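Local structure of topoisomerase I-like protein (Leishmania donovani, 2B9S) at residues L25-V30 and I186-T191; E58-F63 and C102-I107; E182-N187 and H201-V206; P317-R322 and E342-L347. The protein relaxes supercoiled DNA as the large subunit of a heterodimeric type IB topoisomerase, probably by nicking one strand, letting it turn and resealing it. One frame throughout, in Å; residues are numbered along the deposited sequence.

Interaction 1: L25-V30 and I186-T191; sequences LAHNGV and INIGET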
# COMPACT_ATOMS: atom_id res chain seq x y z
N LEU D 25 -9.07 18.02 -17.93
CA LEU D 25 -9.38 17.50 -16.62
C LEU D 25 -10.25 18.48 -15.84
O LEU D 25 -9.86 19.62 -15.62
CB LEU D 25 -8.08 17.16 -15.86
CG LEU D 25 -8.13 16.50 -14.49
CD1 LEU D 25 -9.02 15.25 -14.46
CD2 LEU D 25 -6.69 16.20 -14.04
N ALA D 26 -11.41 18.01 -15.43
CA ALA D 26 -12.34 18.78 -14.62
C ALA D 26 -12.76 17.98 -13.38
O ALA D 26 -13.07 16.79 -13.47
CB ALA D 26 -13.59 19.14 -15.45
N HIS D 27 -12.78 18.64 -12.23
CA HIS D 27 -13.19 17.99 -10.98
C HIS D 27 -13.54 19.05 -9.96
O HIS D 27 -13.23 20.23 -10.15
CB HIS D 27 -12.09 17.03 -10.44
CG HIS D 27 -10.81 17.72 -10.07
ND1 HIS D 27 -10.58 18.27 -8.83
CD2 HIS D 27 -9.68 17.95 -10.80
CE1 HIS D 27 -9.38 18.82 -8.80
NE2 HIS D 27 -8.81 18.63 -9.98
N ASN D 28 -14.18 18.63 -8.88
CA ASN D 28 -14.68 19.53 -7.85
C ASN D 28 -13.85 19.61 -6.56
O ASN D 28 -14.34 20.11 -5.55
CB ASN D 28 -16.11 19.11 -7.49
CG ASN D 28 -17.07 19.28 -8.65
OD1 ASN D 28 -17.10 20.32 -9.29
ND2 ASN D 28 -17.86 18.26 -8.92
N GLY D 29 -12.61 19.12 -6.60
CA GLY D 29 -11.71 19.17 -5.45
C GLY D 29 -12.00 18.10 -4.42
O GLY D 29 -12.34 16.97 -4.77
N VAL D 30 -11.91 18.46 -3.16
CA VAL D 30 -11.87 17.49 -2.07
C VAL D 30 -12.94 17.72 -1.01
O VAL D 30 -13.37 18.85 -0.80
CB VAL D 30 -10.47 17.48 -1.40
CG1 VAL D 30 -9.42 16.97 -2.40
CG2 VAL D 30 -10.10 18.88 -0.87
N ILE D 186 -4.04 21.92 -5.93
CA ILE D 186 -5.02 21.41 -6.89
C ILE D 186 -4.36 21.25 -8.26
O ILE D 186 -3.67 22.15 -8.74
CB ILE D 186 -6.26 22.36 -6.95
CG1 ILE D 186 -7.04 22.32 -5.62
CG2 ILE D 186 -7.14 22.03 -8.15
CD1 ILE D 186 -7.98 21.12 -5.41
N ASN D 187 -4.53 20.07 -8.85
CA ASN D 187 -4.10 19.84 -10.23
C ASN D 187 -5.33 19.65 -11.10
O ASN D 187 -6.12 18.73 -10.87
CB ASN D 187 -3.19 18.62 -10.36
CG ASN D 187 -2.51 18.54 -11.71
OD1 ASN D 187 -1.81 19.45 -12.10
ND2 ASN D 187 -2.70 17.44 -12.41
N ILE D 188 -5.47 20.53 -12.09
CA ILE D 188 -6.67 20.61 -12.93
C ILE D 188 -6.33 21.17 -14.34
O ILE D 188 -5.23 21.70 -14.54
CB ILE D 188 -7.75 21.46 -12.20
CG1 ILE D 188 -9.16 21.09 -12.68
CG2 ILE D 188 -7.38 22.95 -12.19
CD1 ILE D 188 -10.25 21.60 -11.80
N GLY D 189 -7.26 21.06 -15.29
CA GLY D 189 -7.06 21.64 -16.64
C GLY D 189 -7.09 23.16 -16.65
O GLY D 189 -7.84 23.77 -15.91
N GLU D 190 -6.25 23.76 -17.50
CA GLU D 190 -6.19 25.23 -17.68
C GLU D 190 -7.55 25.90 -17.92
O GLU D 190 -7.76 27.04 -17.52
CB GLU D 190 -5.31 25.61 -18.89
CG GLU D 190 -4.03 24.84 -19.08
CD GLU D 190 -4.26 23.51 -19.78
OE1 GLU D 190 -4.28 23.46 -21.04
OE2 GLU D 190 -4.43 22.52 -19.05
N THR D 191 -8.46 25.21 -18.60
CA THR D 191 -9.73 25.81 -19.00
C THR D 191 -10.88 25.34 -18.12
O THR D 191 -12.03 25.74 -18.35
CB THR D 191 -10.09 25.47 -20.50
OG1 THR D 191 -10.37 24.07 -20.66
CG2 THR D 191 -8.97 25.87 -21.45

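Interaction 2: E58-F63 and C102-I107; sequences EVATMF and CDFEPI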
# COMPACT_ATOMS: atom_id res chain seq x y z
N GLU D 58 -9.49 17.95 21.60
CA GLU D 58 -9.61 17.08 20.45
C GLU D 58 -8.51 16.02 20.47
O GLU D 58 -8.79 14.84 20.22
CB GLU D 58 -9.53 17.91 19.16
CG GLU D 58 -9.54 17.07 17.89
CD GLU D 58 -9.39 17.89 16.62
OE1 GLU D 58 -8.78 18.99 16.67
OE2 GLU D 58 -9.83 17.39 15.57
N VAL D 59 -7.28 16.44 20.76
CA VAL D 59 -6.12 15.55 20.80
C VAL D 59 -6.14 14.59 22.01
O VAL D 59 -5.83 13.40 21.87
CB VAL D 59 -4.80 16.34 20.64
CG1 VAL D 59 -3.56 15.43 20.73
CG2 VAL D 59 -4.80 17.07 19.30
N ALA D 60 -6.53 15.10 23.18
CA ALA D 60 -6.83 14.26 24.36
C ALA D 60 -7.86 13.17 24.06
O ALA D 60 -7.71 12.04 24.49
CB ALA D 60 -7.31 15.15 25.54
N THR D 61 -8.91 13.52 23.32
CA THR D 61 -10.01 12.62 23.01
C THR D 61 -9.54 11.51 22.08
O THR D 61 -10.01 10.39 22.18
CB THR D 61 -11.25 13.40 22.38
OG1 THR D 61 -11.67 14.45 23.27
CG2 THR D 61 -12.46 12.48 22.10
N MET D 62 -8.64 11.83 21.17
CA MET D 62 -8.07 10.86 20.23
C MET D 62 -7.43 9.65 20.95
O MET D 62 -7.69 8.50 20.61
CB MET D 62 -7.03 11.55 19.35
CG MET D 62 -7.57 12.35 18.21
SD MET D 62 -6.22 13.31 17.48
CE MET D 62 -7.24 14.39 16.44
N PHE D 63 -6.63 9.95 21.96
CA PHE D 63 -6.00 8.98 22.85
C PHE D 63 -6.99 8.27 23.79
O PHE D 63 -7.02 7.03 23.84
CB PHE D 63 -4.94 9.72 23.68
CG PHE D 63 -4.09 8.83 24.58
CD1 PHE D 63 -3.14 7.96 24.04
CD2 PHE D 63 -4.23 8.89 25.96
CE1 PHE D 63 -2.35 7.16 24.86
CE2 PHE D 63 -3.43 8.08 26.80
CZ PHE D 63 -2.49 7.22 26.24
N CYS D 102 -2.49 11.60 34.28
CA CYS D 102 -3.67 12.04 33.52
C CYS D 102 -4.74 10.98 33.59
O CYS D 102 -4.47 9.83 33.27
CB CYS D 102 -3.33 12.26 32.05
SG CYS D 102 -2.15 13.53 31.68
N ASP D 103 -5.96 11.36 33.96
CA ASP D 103 -7.08 10.43 33.99
C ASP D 103 -8.10 10.84 32.94
O ASP D 103 -8.78 11.86 33.07
CB ASP D 103 -7.70 10.43 35.38
CG ASP D 103 -8.73 9.34 35.59
OD1 ASP D 103 -9.23 8.74 34.62
OD2 ASP D 103 -9.06 9.11 36.76
N PHE D 104 -8.21 10.03 31.89
CA PHE D 104 -9.05 10.32 30.73
C PHE D 104 -10.43 9.71 30.82
O PHE D 104 -11.18 9.75 29.86
CB PHE D 104 -8.39 9.77 29.47
CG PHE D 104 -7.08 10.42 29.14
CD1 PHE D 104 -7.04 11.60 28.39
CD2 PHE D 104 -5.87 9.83 29.55
CE1 PHE D 104 -5.83 12.20 28.07
CE2 PHE D 104 -4.63 10.43 29.23
CZ PHE D 104 -4.62 11.62 28.49
N GLU D 105 -10.76 9.16 31.98
CA GLU D 105 -11.99 8.37 32.15
C GLU D 105 -13.31 9.11 31.82
O GLU D 105 -14.19 8.52 31.16
CB GLU D 105 -12.00 7.72 33.55
CG GLU D 105 -12.98 6.55 33.70
CD GLU D 105 -12.76 5.40 32.67
OE1 GLU D 105 -11.69 5.29 32.02
OE2 GLU D 105 -13.68 4.58 32.52
N PRO D 106 -13.48 10.38 32.28
CA PRO D 106 -14.72 11.07 31.86
C PRO D 106 -14.88 11.16 30.32
O PRO D 106 -15.98 10.99 29.81
CB PRO D 106 -14.57 12.47 32.49
CG PRO D 106 -13.60 12.28 33.63
CD PRO D 106 -12.65 11.22 33.16
N ILE D 107 -13.79 11.40 29.59
CA ILE D 107 -13.90 11.45 28.14
C ILE D 107 -14.17 10.06 27.55
O ILE D 107 -15.02 9.91 26.67
CB ILE D 107 -12.68 12.09 27.47
CG1 ILE D 107 -12.56 13.57 27.88
CG2 ILE D 107 -12.75 11.85 25.94
CD1 ILE D 107 -11.29 14.27 27.39

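Interaction 3: E182-N187 and H201-V206; sequences EDITIN and HKWAAV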
# COMPACT_ATOMS: atom_id res chain seq x y z
N GLU D 182 -5.01 25.55 2.64
CA GLU D 182 -3.69 26.11 2.38
C GLU D 182 -2.59 25.06 2.24
O GLU D 182 -1.48 25.38 1.80
CB GLU D 182 -3.30 27.11 3.49
CG GLU D 182 -4.02 28.48 3.41
CD GLU D 182 -5.52 28.47 3.80
OE1 GLU D 182 -6.01 27.55 4.50
OE2 GLU D 182 -6.24 29.40 3.43
N ASP D 183 -2.90 23.83 2.62
CA ASP D 183 -1.95 22.71 2.53
C ASP D 183 -2.06 21.98 1.18
O ASP D 183 -1.13 21.28 0.77
CB ASP D 183 -2.21 21.72 3.68
CG ASP D 183 -2.01 22.34 5.06
OD1 ASP D 183 -1.03 23.09 5.23
OD2 ASP D 183 -2.81 22.09 5.98
N ILE D 184 -3.20 22.17 0.51
CA ILE D 184 -3.60 21.38 -0.67
C ILE D 184 -3.33 22.09 -2.00
O ILE D 184 -3.73 23.24 -2.21
CB ILE D 184 -5.08 20.94 -0.57
CG1 ILE D 184 -5.26 20.04 0.65
CG2 ILE D 184 -5.54 20.20 -1.85
CD1 ILE D 184 -6.68 19.93 1.15
N THR D 185 -2.60 21.39 -2.86
CA THR D 185 -2.33 21.82 -4.24
C THR D 185 -3.35 21.12 -5.13
O THR D 185 -3.52 19.90 -5.06
CB THR D 185 -0.87 21.48 -4.67
OG1 THR D 185 0.05 22.15 -3.80
CG2 THR D 185 -0.58 21.93 -6.11
N ILE D 186 -4.04 21.92 -5.93
CA ILE D 186 -5.02 21.41 -6.89
C ILE D 186 -4.36 21.25 -8.26
O ILE D 186 -3.67 22.15 -8.74
CB ILE D 186 -6.26 22.36 -6.95
CG1 ILE D 186 -7.04 22.32 -5.62
CG2 ILE D 186 -7.14 22.03 -8.15
CD1 ILE D 186 -7.98 21.12 -5.41
N ASN D 187 -4.53 20.07 -8.85
CA ASN D 187 -4.10 19.84 -10.23
C ASN D 187 -5.33 19.65 -11.10
O ASN D 187 -6.12 18.73 -10.87
CB ASN D 187 -3.19 18.62 -10.36
CG ASN D 187 -2.51 18.54 -11.71
OD1 ASN D 187 -1.81 19.45 -12.10
ND2 ASN D 187 -2.70 17.44 -12.41
N HIS D 201 -10.73 30.69 3.14
CA HIS D 201 -9.47 29.97 2.93
C HIS D 201 -9.08 30.02 1.46
O HIS D 201 -9.90 30.40 0.62
CB HIS D 201 -9.58 28.53 3.44
CG HIS D 201 -9.75 28.43 4.92
ND1 HIS D 201 -8.68 28.35 5.79
CD2 HIS D 201 -10.86 28.41 5.70
CE1 HIS D 201 -9.12 28.28 7.03
NE2 HIS D 201 -10.44 28.33 7.01
N LYS D 202 -7.83 29.67 1.16
CA LYS D 202 -7.36 29.49 -0.22
C LYS D 202 -6.60 28.16 -0.37
O LYS D 202 -6.21 27.56 0.62
CB LYS D 202 -6.47 30.67 -0.66
CG LYS D 202 -5.68 31.24 0.49
CD LYS D 202 -4.27 31.69 0.13
CE LYS D 202 -3.43 31.69 1.41
NZ LYS D 202 -2.12 32.38 1.28
N TRP D 203 -6.40 27.71 -1.61
CA TRP D 203 -5.55 26.57 -1.91
C TRP D 203 -4.08 26.95 -1.78
O TRP D 203 -3.75 28.14 -1.79
CB TRP D 203 -5.83 26.07 -3.34
CG TRP D 203 -7.25 25.62 -3.60
CD1 TRP D 203 -8.10 26.10 -4.56
CD2 TRP D 203 -7.98 24.58 -2.91
NE1 TRP D 203 -9.30 25.43 -4.51
CE2 TRP D 203 -9.26 24.51 -3.50
CE3 TRP D 203 -7.67 23.71 -1.85
CZ2 TRP D 203 -10.23 23.59 -3.08
CZ3 TRP D 203 -8.63 22.82 -1.42
CH2 TRP D 203 -9.90 22.76 -2.05
N ALA D 204 -3.19 25.96 -1.64
CA ALA D 204 -1.74 26.22 -1.64
C ALA D 204 -1.33 26.79 -3.00
O ALA D 204 -0.54 27.73 -3.08
CB ALA D 204 -0.95 24.93 -1.38
N ALA D 205 -1.90 26.21 -4.04
CA ALA D 205 -1.52 26.45 -5.42
C ALA D 205 -2.53 25.74 -6.31
O ALA D 205 -3.17 24.77 -5.89
CB ALA D 205 -0.08 25.93 -5.69
N VAL D 206 -2.69 26.25 -7.53
CA VAL D 206 -3.51 25.61 -8.56
C VAL D 206 -2.56 25.48 -9.75
O VAL D 206 -1.93 26.44 -10.16
CB VAL D 206 -4.79 26.43 -8.92
CG1 VAL D 206 -5.60 25.75 -10.00
CG2 VAL D 206 -5.67 26.63 -7.68

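Interaction 4: P317-R322 and E342-L347; sequences PDNIVR and EVYALL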
# COMPACT_ATOMS: atom_id res chain seq x y z
N PRO D 317 22.88 -27.33 7.07
CA PRO D 317 23.69 -28.43 6.52
C PRO D 317 23.62 -28.66 5.01
O PRO D 317 24.67 -28.56 4.35
CB PRO D 317 23.19 -29.65 7.29
CG PRO D 317 22.79 -29.11 8.60
CD PRO D 317 22.14 -27.79 8.27
N ASP D 318 22.45 -28.94 4.44
CA ASP D 318 22.43 -29.45 3.05
C ASP D 318 22.05 -28.41 1.98
O ASP D 318 21.05 -28.56 1.27
CB ASP D 318 21.58 -30.72 2.95
CG ASP D 318 22.08 -31.85 3.85
OD1 ASP D 318 23.23 -32.31 3.65
OD2 ASP D 318 21.34 -32.26 4.77
N ASN D 319 22.89 -27.38 1.86
CA ASN D 319 22.67 -26.25 0.94
C ASN D 319 21.36 -25.51 1.20
O ASN D 319 20.80 -24.87 0.32
CB ASN D 319 22.77 -26.68 -0.53
CG ASN D 319 24.18 -27.02 -0.93
OD1 ASN D 319 25.14 -26.53 -0.33
ND2 ASN D 319 24.31 -27.86 -1.95
N ILE D 320 20.91 -25.58 2.44
CA ILE D 320 19.67 -24.98 2.86
C ILE D 320 19.95 -23.63 3.57
O ILE D 320 20.78 -23.56 4.48
CB ILE D 320 18.83 -25.99 3.69
CG1 ILE D 320 18.23 -27.04 2.74
CG2 ILE D 320 17.72 -25.31 4.48
CD1 ILE D 320 17.81 -28.32 3.41
N VAL D 321 19.29 -22.57 3.09
CA VAL D 321 19.30 -21.27 3.75
C VAL D 321 17.97 -21.08 4.47
O VAL D 321 16.92 -21.20 3.86
CB VAL D 321 19.55 -20.11 2.78
CG1 VAL D 321 19.91 -18.83 3.55
CG2 VAL D 321 20.66 -20.44 1.82
N ARG D 322 18.04 -20.84 5.77
CA ARG D 322 16.91 -20.40 6.57
C ARG D 322 16.85 -18.86 6.63
O ARG D 322 17.70 -18.21 7.27
CB ARG D 322 17.02 -20.95 7.98
CG ARG D 322 15.86 -20.59 8.87
CD ARG D 322 15.82 -21.46 10.09
NE ARG D 322 15.49 -22.84 9.76
CZ ARG D 322 15.60 -23.88 10.60
NH1 ARG D 322 16.05 -23.71 11.84
NH2 ARG D 322 15.28 -25.10 10.19
N GLU D 342 26.54 -23.15 -5.64
CA GLU D 342 27.33 -21.97 -5.98
C GLU D 342 26.82 -20.70 -5.28
O GLU D 342 27.61 -19.79 -5.04
CB GLU D 342 27.36 -21.77 -7.49
N VAL D 343 25.52 -20.66 -4.97
CA VAL D 343 24.91 -19.53 -4.26
C VAL D 343 25.16 -19.69 -2.77
O VAL D 343 25.46 -18.72 -2.07
CB VAL D 343 23.38 -19.39 -4.57
CG1 VAL D 343 22.63 -18.58 -3.50
CG2 VAL D 343 23.18 -18.78 -5.95
N TYR D 344 25.06 -20.93 -2.29
CA TYR D 344 25.31 -21.23 -0.89
C TYR D 344 26.74 -20.90 -0.47
O TYR D 344 26.96 -20.35 0.61
CB TYR D 344 24.95 -22.69 -0.58
CG TYR D 344 25.08 -23.07 0.88
CD1 TYR D 344 26.34 -23.39 1.43
CD2 TYR D 344 23.96 -23.14 1.72
CE1 TYR D 344 26.48 -23.75 2.76
CE2 TYR D 344 24.09 -23.51 3.06
CZ TYR D 344 25.36 -23.81 3.57
OH TYR D 344 25.52 -24.17 4.88
N ALA D 345 27.71 -21.21 -1.35
CA ALA D 345 29.12 -20.88 -1.13
C ALA D 345 29.43 -19.38 -1.17
O ALA D 345 30.27 -18.88 -0.40
CB ALA D 345 29.98 -21.61 -2.15
N LEU D 346 28.80 -18.67 -2.11
CA LEU D 346 28.83 -17.21 -2.19
C LEU D 346 28.29 -16.55 -0.90
O LEU D 346 28.91 -15.64 -0.38
CB LEU D 346 28.03 -16.74 -3.40
CG LEU D 346 28.70 -16.77 -4.78
CD1 LEU D 346 27.73 -16.41 -5.90
CD2 LEU D 346 29.92 -15.86 -4.83
N LEU D 347 27.17 -17.05 -0.37
CA LEU D 347 26.61 -16.62 0.90
C LEU D 347 27.54 -16.81 2.10
O LEU D 347 27.50 -16.01 3.05
CB LEU D 347 25.26 -17.31 1.16
CG LEU D 347 24.07 -16.89 0.29
CD1 LEU D 347 22.82 -17.73 0.61
CD2 LEU D 347 23.78 -15.37 0.40

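Interaction 1: L25-V30 and I186-T191
His27 reaches across from 25-30 to the backbone of 186-191, and its ring carries much of the contact. From CB, the first torsion places CG between the backbone N and the carbonyl carbon (chi1 63°), and the ring then stands with its NE2 corner toward Asn187. His27 CD2 passes 3.7 Å from Ile188 CG1. On the other flank His27 CE1 comes within 4.0 Å of Ile186 CG2, which approaches the ring obliquely. At the tip, His27 NE2 donates to Asn187 O at 2.8 Å, with an N-H...O angle of 156°; the oxygen lies near the ring plane, whereas the donor stands 42° out of the carbonyl plane. His27 ND1 accepts from Gly29 N at 3.1 Å, again near the ring plane. With both ring nitrogens engaged, rotation of the imidazole is fixed, and the pattern is consistent with a neutral ring that has its proton on NE2.

The contact ties the edge strand of one three-stranded antiparallel sheet, 25-26, to the end of strand 185-187 in a separate mixed sheet, within the DNA-binding fragment of the eukaryotic topoisomerase I family. The touching parts run roughly antiparallel, and Gly189 N gives a backbone hydrogen bond to Leu25 O at 3.0 Å.

Over one face of the imidazole sits Ile188 CD1, a CH-pi contact 4.0 Å from the centroid of the His27 ring and displaced toward the rim. Ile188 CG1, held anti to the backbone N, also packs against Leu25 O at 3.4 Å. Leu215 and Cys143 touch the His27 side chain from outside the two segments.

Interaction 2: E58-F63 and C102-I107
The rings of Phe63 and Phe104 meet as an offset edge-to-face pair, with planes at 67° and centroids 5.2 Å apart. Phe63 presents the edge formed by CD2 and CE2; CD2 lies over one face of Phe104, displaced toward the rim, and Phe104 CE2 lies near the plane of Phe63. At another part of the Phe104 ring, CE1 is 4.2 Å from Ala60 CB. The motif is a helix packed against a strand-to-helix junction: helix 54-64 contributes Ala60, Thr61 and Phe63, while Phe104 occupies the N-cap position between strand 102-103 and helix 105-119. Ahead of that helix an Asx turn shapes the chain, Asp103 OD1 accepting from Glu105 N at 3.1 Å.

Phe81 and Tyr72 also stack with Phe63, making it part of a larger aromatic cluster in the DNA-binding fragment. Ile43 of strand 43-45 packs on both Phe104 and Ile107.

Beside the rings, Ile107, about a turn on from Phe104, crosses Thr61 at about a right angle. Thr61 OG1 is hydrogen-bonded to Glu57 O and His39 NE2; against Ile107 the threonine makes van der Waals contact. With Ile107 CG2 anti to the backbone N, that methyl lies 3.9 Å from Thr61 CG2.

Interaction 3: E182-N187 and H201-V206
Glu182 spans two successive residues of the other segment with its two carboxylate oxygens: OE1 accepts from the His201 ring and OE2 from the backbone of Lys202. A bend at the second torsion (chi2 73°) turns CD back toward 201-206, although CB points away from it. His201 ND1 meets Glu182 OE1 on its syn side at 3.1 Å, with the carboxylate and ring planes 56° apart. Lys202 N approaches Glu182 OE2 from above the carboxylate plane at 2.8 Å, in a nearly straight bond of 169°.

Farther along, the chains enter a parallel pairing at the edge of a mixed sheet, where strand 205-207 flanks 185-187. Ile186 N donates to Ala205 O at 3.0 Å, and Ile186 is paired with Val206. Before the strand, Ala204 N reaches Ile184 O at 2.8 Å, the donor lying above the carbonyl plane.

Trp203 packs on the isoleucines of 182-187. Ile186 CG1 sits over the five-membered ring of the Trp203 indole, 3.7 Å from its centroid and close to its normal. Ile184 CB approaches Trp203 CE3 at 4.0 Å, while Trp203 NE1 is hydrogen-bonded to Pro195 O.

The His201 bond is consistent with a proton on ND1; the adjacent carboxylate would probably stabilise the imidazolium form, and Lys202 NZ, 5.5 Å from Glu182 OE2, may add a weaker attraction without a salt bridge.

Interaction 4: P317-R322 and E342-L347
Tyr344 lays its ring against the turn residue Asn319, and polar atoms of 317-322 meet that ring by contact, without a hydrogen bond between the two segments. Asn319 OD1 stands over one face of the Tyr344 ring, 3.6 Å above its plane and displaced toward the rim, with CG the nearest ring atom at 3.7 Å. The amide and ring planes are 54° apart, so the carboxamide is steeply inclined to the ring. Asn319 CA also reaches Tyr344 CD2 at 3.5 Å. At the ring edge, Ile320 O lies in plane, 3.6 Å from Tyr344 CE2. The tyrosine CG is anti to the backbone N (chi1 -176°), and CB already points toward the turn; beyond the two segments its OH has a weak hydrogen bond to Met316 O.

These residues join a beta hairpin to the helix that follows its sheet, 341-351. Asn319 lies in the connection between strands 313-315 and 320-326 and has a positive phi, as suits a tight reversal. The short strand and helix axes approach to 9.7 Å, at an angle of 50°, in the catalytic-core family region.

The apolar contacts come from Val321 and Leu347. Val321 CG2 touches Leu347 CD1 at 3.7 Å, the two side chains lying oblique to each other, and the same methyl, Val321 CG2, is 4.3 Å from Tyr344 CD2. Ile313 of the neighbouring strand packs on both Val321 and Leu347, while Val279 and Phe283 bring helix 272-287 against Leu347.

Interactions 1 and 3 adjoin, with centres 11 Å apart. They share Ile186 and Asn187 on strand 185-187, and Ile188 and Val30 of interaction 1 pack on Val206, Trp203 and Ile184 of interaction 3. Strand 185-187 thereby touches both the edge strand 205-207 of its sheet and the 25-30 segment. Interaction 2 falls between the two segments of interaction 1 in sequence, yet its centre lies 40 Å from that contact, in another part of the DNA-binding fragment. Interaction 4 follows the others in the chain, in the catalytic core, its centre 54 to 56 Å from theirs. Interactions 1 and 3 thus form one continuous patch, while 2 and 4 are separate; 4 lies on the opposite side of the chain's centre from 1 and 3.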